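Local coordinates for 3-dehydroquinate dehydratase (Enterococcus faecalis, PDB 4PH6) that catalyses the cis-dehydration of 3-dehydroquinate to 3-dehydroshikimate through a covalent imine (Schiff-base) intermediate with the enzyme, the third step of the chorismate pathway, at the interface of chains A and B. Coordinates in Å, arbitrary orientation; residue numbers count along the deposited sequence, not the author numbering. Chains: chain A/B, 3-dehydroquinate dehydratase.

Both contacts belong to the two-fold symmetric interface of the homodimer, their C-alpha centres about 12 Å apart. A:Ile214, in the 3-10 helix 213-216, serves both: its CG2 branch faces the aromatic and methyl cluster of contact 1, while its CD1 end enters contact 2. Contact 1 joins that 3-10 helix to helix 242-251 and the residue just after it; contact 2 sets the start of helix 181-197 against helices 219-222 and 181-198 of the partner. The centre of each contact lies about 20 Å from the Schiff-base lysine A:Lys173, which suggests that the patches serve dimer assembly rather than direct contact with substrate.

Contact 1: the interface of chains A and B. Residues chain A 213-214, 217-218, 240, 248, 252; chain B 213-214, 217-218, 240, 248, 252.
The hydroxyl OG1 of A:Thr218 is gripped within its own chain by a hydrogen bond, given to the backbone carbonyl A:Ile214 O at 3.0 Å. The donor stands 29° above the carbonyl plane. OG1 takes the crowded position between backbone N and carbonyl carbon (chi1 54°), which puts the methyl CG2 anti to the carbonyl carbon and turns it to the partner. There A:Thr218 CG2 meets B:Ile214 CG2 at 3.5 Å, a tight methyl contact between side chains crossing at about a right angle; B:Thr218 repeats the arrangement against A:Ile214. No polar atom of one chain bonds across this patch of the homodimer interface, which is held by apolar packing and aromatic stacking. The rings of A:Tyr248 and B:Tyr248 reach toward each other and stack face to face, centroids 3.8 Å apart and planes 5° from parallel, each CZ over the centre of the other ring. A:Phe252 CE2 comes in plane to the edge of the B:Tyr248 ring, 3.7 Å from B:Tyr248 CE1. The far rim of the same phenyl ring crosses B:Met213 obliquely, with A:Phe252 CE1 3.6 Å from B:Met213 CG. That methionine has CG anti to the backbone N and bends at chi3. B:Ile214 CG2 lies over one face of A:Phe252, offset toward the rim. At the ring's tip, A:Phe252 CZ touches the methyl B:Val217 CG2 at 3.7 Å.

Contact 2: the interface of chains A and B. Residues chain A 181-182, 184-185, 211, 214; chain B 189, 192, 221-222.
A:Ala181, A:Thr182, A:Val184 and A:Leu185 have helical backbone torsions in the opening turns of helix 181-197, whose side chains meet B:Leu221 and B:Phe222 of helix 219-222 and B:Ser189 and B:Asn192 of the partner's helix 181-198. The hydroxyl A:Thr182 OG1 donates a hydrogen bond to the side-chain amide oxygen B:Asn192 OD1 at 2.9 Å. It approaches in the carbonyl plane with a C=O to donor angle of 153°, while the two side chains cross at about a right angle. B:Asn192 extends with CG anti to its backbone N (chi1 -173°), carrying the amide over to the threonine. Beside this bond, A:Leu185 and B:Phe222 meet tip to tip, A:Leu185 CG lying 3.6 Å from B:Phe222 CE2. The leucine's CD1 branch turns instead to B:Ser189, 3.7 Å from its CA. The backbone oxygen A:Ala181 O lies in plane at the phenyl edge. B:Leu221, with CG anti to its backbone N (chi1 179°), divides its methyls: CD1 packs 3.6 Å from A:Leu211 CD2 and 3.7 Å from A:Ala181 CB, whereas CD2 meets A:Ile214 CD1 tip to tip at 3.6 Å. The B:Leu221 CD2 methyl also lies over one face of B:Phe222, offset toward the rim. In the (beta/alpha)8 barrel, this site joins the N-terminal end of helix 181-197, which follows strand 171-176, to the other subunit.

Contact 1: the interface of chains A and B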
# COMPACT_ATOMS: atom_id res chain seq x y z
N MET A 213 -1.43 -7.89 0.35
CA MET A 213 -0.74 -7.55 1.59
C MET A 213 -0.80 -6.05 1.95
O MET A 213 -0.94 -5.70 3.13
CB MET A 213 0.73 -7.99 1.51
CG MET A 213 1.52 -7.76 2.79
SD MET A 213 3.12 -8.59 2.76
CE MET A 213 2.59 -10.29 2.82
N ILE A 214 -0.69 -5.19 0.95
CA ILE A 214 -0.88 -3.75 1.14
C ILE A 214 -2.18 -3.38 1.85
O ILE A 214 -2.25 -2.35 2.51
CB ILE A 214 -0.86 -3.00 -0.19
CG1 ILE A 214 -1.87 -3.64 -1.14
CG2 ILE A 214 0.52 -3.00 -0.76
CD1 ILE A 214 -2.22 -2.79 -2.33
N VAL A 217 -1.94 -2.79 5.71
CA VAL A 217 -1.25 -1.66 6.33
C VAL A 217 -1.84 -0.30 5.96
O VAL A 217 -1.41 0.74 6.49
CB VAL A 217 0.25 -1.67 5.97
CG1 VAL A 217 0.86 -3.03 6.32
CG2 VAL A 217 0.46 -1.33 4.49
N THR A 218 -2.84 -0.31 5.09
CA THR A 218 -3.46 0.91 4.58
C THR A 218 -4.77 1.26 5.26
O THR A 218 -5.48 2.15 4.79
CB THR A 218 -3.74 0.83 3.05
OG1 THR A 218 -4.51 -0.36 2.75
CG2 THR A 218 -2.45 0.79 2.29
N LEU A 240 2.06 -10.71 7.65
CA LEU A 240 2.96 -9.80 8.34
C LEU A 240 2.91 -9.94 9.86
O LEU A 240 1.84 -9.93 10.48
CB LEU A 240 2.65 -8.34 7.94
CG LEU A 240 3.03 -7.97 6.50
CD1 LEU A 240 2.86 -6.47 6.26
CD2 LEU A 240 4.46 -8.40 6.17
N TYR A 248 4.98 -0.56 10.25
CA TYR A 248 4.48 -0.20 8.93
C TYR A 248 3.29 0.73 9.02
O TYR A 248 3.16 1.64 8.22
CB TYR A 248 4.14 -1.45 8.13
CG TYR A 248 5.34 -2.03 7.41
CD1 TYR A 248 5.26 -2.41 6.07
CD2 TYR A 248 6.57 -2.16 8.05
CE1 TYR A 248 6.35 -2.93 5.41
CE2 TYR A 248 7.67 -2.69 7.39
CZ TYR A 248 7.56 -3.07 6.07
OH TYR A 248 8.64 -3.59 5.40
N PHE A 252 2.99 4.60 7.31
CA PHE A 252 1.94 5.06 6.42
C PHE A 252 0.85 5.83 7.17
O PHE A 252 -0.24 6.03 6.64
CB PHE A 252 1.34 3.90 5.64
CG PHE A 252 2.31 3.25 4.68
CD1 PHE A 252 2.85 3.98 3.64
CD2 PHE A 252 2.67 1.92 4.83
CE1 PHE A 252 3.75 3.39 2.75
CE2 PHE A 252 3.57 1.33 3.94
CZ PHE A 252 4.11 2.06 2.90
N MET B 213 1.68 7.89 -0.14
CA MET B 213 2.94 7.21 0.18
C MET B 213 2.97 5.72 -0.23
O MET B 213 4.00 5.20 -0.67
CB MET B 213 3.24 7.35 1.67
CG MET B 213 4.61 6.86 2.08
SD MET B 213 5.05 7.37 3.76
CE MET B 213 5.20 9.14 3.52
N ILE B 214 1.83 5.04 -0.10
CA ILE B 214 1.72 3.64 -0.50
C ILE B 214 2.07 3.38 -1.96
O ILE B 214 2.50 2.28 -2.29
CB ILE B 214 0.30 3.09 -0.30
CG1 ILE B 214 -0.71 4.01 -0.99
CG2 ILE B 214 0.02 2.94 1.17
CD1 ILE B 214 -2.11 3.49 -0.96
N VAL B 217 5.63 2.12 -2.75
CA VAL B 217 6.09 0.76 -2.45
C VAL B 217 5.27 -0.32 -3.19
O VAL B 217 5.52 -1.51 -3.04
CB VAL B 217 6.05 0.48 -0.93
CG1 VAL B 217 6.90 1.50 -0.18
CG2 VAL B 217 4.60 0.49 -0.39
N THR B 218 4.32 0.09 -4.02
CA THR B 218 3.44 -0.87 -4.66
C THR B 218 3.69 -1.03 -6.16
O THR B 218 2.83 -1.55 -6.89
CB THR B 218 1.97 -0.50 -4.45
OG1 THR B 218 1.74 0.86 -4.86
CG2 THR B 218 1.64 -0.60 -3.00
N LEU B 240 9.92 8.65 1.62
CA LEU B 240 10.63 7.56 2.28
C LEU B 240 12.11 7.52 1.89
O LEU B 240 12.46 7.71 0.73
CB LEU B 240 9.96 6.21 1.96
CG LEU B 240 8.54 6.02 2.54
CD1 LEU B 240 8.04 4.59 2.33
CD2 LEU B 240 8.51 6.40 4.02
N TYR B 248 10.97 -2.09 2.33
CA TYR B 248 9.53 -2.11 2.10
C TYR B 248 9.16 -2.76 0.77
O TYR B 248 8.12 -3.40 0.68
CB TYR B 248 8.96 -0.70 2.16
CG TYR B 248 8.61 -0.25 3.56
CD1 TYR B 248 7.34 0.23 3.86
CD2 TYR B 248 9.54 -0.32 4.59
CE1 TYR B 248 7.00 0.64 5.15
CE2 TYR B 248 9.22 0.09 5.88
CZ TYR B 248 7.95 0.57 6.15
OH TYR B 248 7.64 0.98 7.44
N PHE B 252 6.64 -6.31 0.30
CA PHE B 252 5.45 -6.43 -0.55
C PHE B 252 5.76 -7.03 -1.91
O PHE B 252 4.98 -6.88 -2.86
CB PHE B 252 4.78 -5.06 -0.74
CG PHE B 252 4.29 -4.45 0.54
CD1 PHE B 252 3.25 -5.03 1.25
CD2 PHE B 252 4.85 -3.28 1.02
CE1 PHE B 252 2.80 -4.47 2.42
CE2 PHE B 252 4.38 -2.71 2.20
CZ PHE B 252 3.37 -3.30 2.89

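Contact 2: the interface of chains A and B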
# COMPACT_ATOMS: atom_id res chain seq x y z
N ALA A 181 -3.88 -8.01 -9.57
CA ALA A 181 -3.74 -6.71 -8.88
C ALA A 181 -5.04 -5.90 -8.90
O ALA A 181 -5.31 -5.12 -7.97
CB ALA A 181 -2.61 -5.89 -9.48
N THR A 182 -5.84 -6.07 -9.95
CA THR A 182 -7.15 -5.44 -10.06
C THR A 182 -8.07 -5.79 -8.87
O THR A 182 -8.73 -4.92 -8.32
CB THR A 182 -7.86 -5.85 -11.36
OG1 THR A 182 -7.08 -5.44 -12.47
CG2 THR A 182 -9.25 -5.22 -11.47
N VAL A 184 -7.26 -6.48 -5.94
CA VAL A 184 -6.81 -5.81 -4.73
C VAL A 184 -7.34 -4.38 -4.73
O VAL A 184 -7.79 -3.87 -3.70
CB VAL A 184 -5.27 -5.79 -4.61
CG1 VAL A 184 -4.86 -5.16 -3.27
CG2 VAL A 184 -4.73 -7.21 -4.73
N LEU A 185 -7.33 -3.74 -5.89
CA LEU A 185 -7.91 -2.43 -6.03
C LEU A 185 -9.41 -2.48 -5.75
O LEU A 185 -9.96 -1.59 -5.10
CB LEU A 185 -7.63 -1.87 -7.42
CG LEU A 185 -6.21 -1.31 -7.59
CD1 LEU A 185 -5.94 -0.95 -9.07
CD2 LEU A 185 -6.02 -0.09 -6.71
N LEU A 211 -0.57 -10.95 -2.77
CA LEU A 211 -1.09 -9.86 -3.61
C LEU A 211 -1.82 -8.77 -2.82
O LEU A 211 -1.72 -7.59 -3.14
CB LEU A 211 -2.04 -10.40 -4.67
CG LEU A 211 -1.46 -11.22 -5.81
CD1 LEU A 211 -2.59 -12.01 -6.48
CD2 LEU A 211 -0.75 -10.34 -6.81
N ILE A 214 -0.69 -5.19 0.95
CA ILE A 214 -0.88 -3.75 1.14
C ILE A 214 -2.18 -3.38 1.85
O ILE A 214 -2.25 -2.35 2.51
CB ILE A 214 -0.86 -3.00 -0.19
CG1 ILE A 214 -1.87 -3.64 -1.14
CG2 ILE A 214 0.52 -3.00 -0.76
CD1 ILE A 214 -2.22 -2.79 -2.33
N SER B 189 -5.13 2.87 -9.74
CA SER B 189 -5.93 2.27 -10.81
C SER B 189 -5.50 2.69 -12.20
O SER B 189 -5.50 1.88 -13.13
CB SER B 189 -7.41 2.63 -10.64
OG SER B 189 -7.90 2.16 -9.41
N ASN B 192 -2.46 0.65 -12.99
CA ASN B 192 -2.79 -0.74 -13.30
C ASN B 192 -3.36 -0.88 -14.71
O ASN B 192 -2.97 -1.78 -15.45
CB ASN B 192 -3.77 -1.32 -12.27
CG ASN B 192 -4.00 -2.82 -12.47
OD1 ASN B 192 -5.14 -3.28 -12.56
ND2 ASN B 192 -2.92 -3.58 -12.53
N LEU B 221 3.30 -4.54 -7.76
CA LEU B 221 1.93 -5.02 -7.84
C LEU B 221 1.16 -4.34 -8.99
O LEU B 221 0.52 -5.03 -9.78
CB LEU B 221 1.22 -4.80 -6.50
CG LEU B 221 -0.25 -5.21 -6.36
CD1 LEU B 221 -0.48 -6.71 -6.55
CD2 LEU B 221 -0.77 -4.77 -5.01
N PHE B 222 1.26 -3.02 -9.12
CA PHE B 222 0.42 -2.28 -10.07
C PHE B 222 1.09 -1.89 -11.39
O PHE B 222 0.40 -1.44 -12.32
CB PHE B 222 -0.14 -1.02 -9.41
CG PHE B 222 -1.01 -1.29 -8.21
CD1 PHE B 222 -0.84 -0.57 -7.04
CD2 PHE B 222 -2.01 -2.25 -8.26
CE1 PHE B 222 -1.65 -0.82 -5.93
CE2 PHE B 222 -2.83 -2.50 -7.15
CZ PHE B 222 -2.64 -1.79 -5.99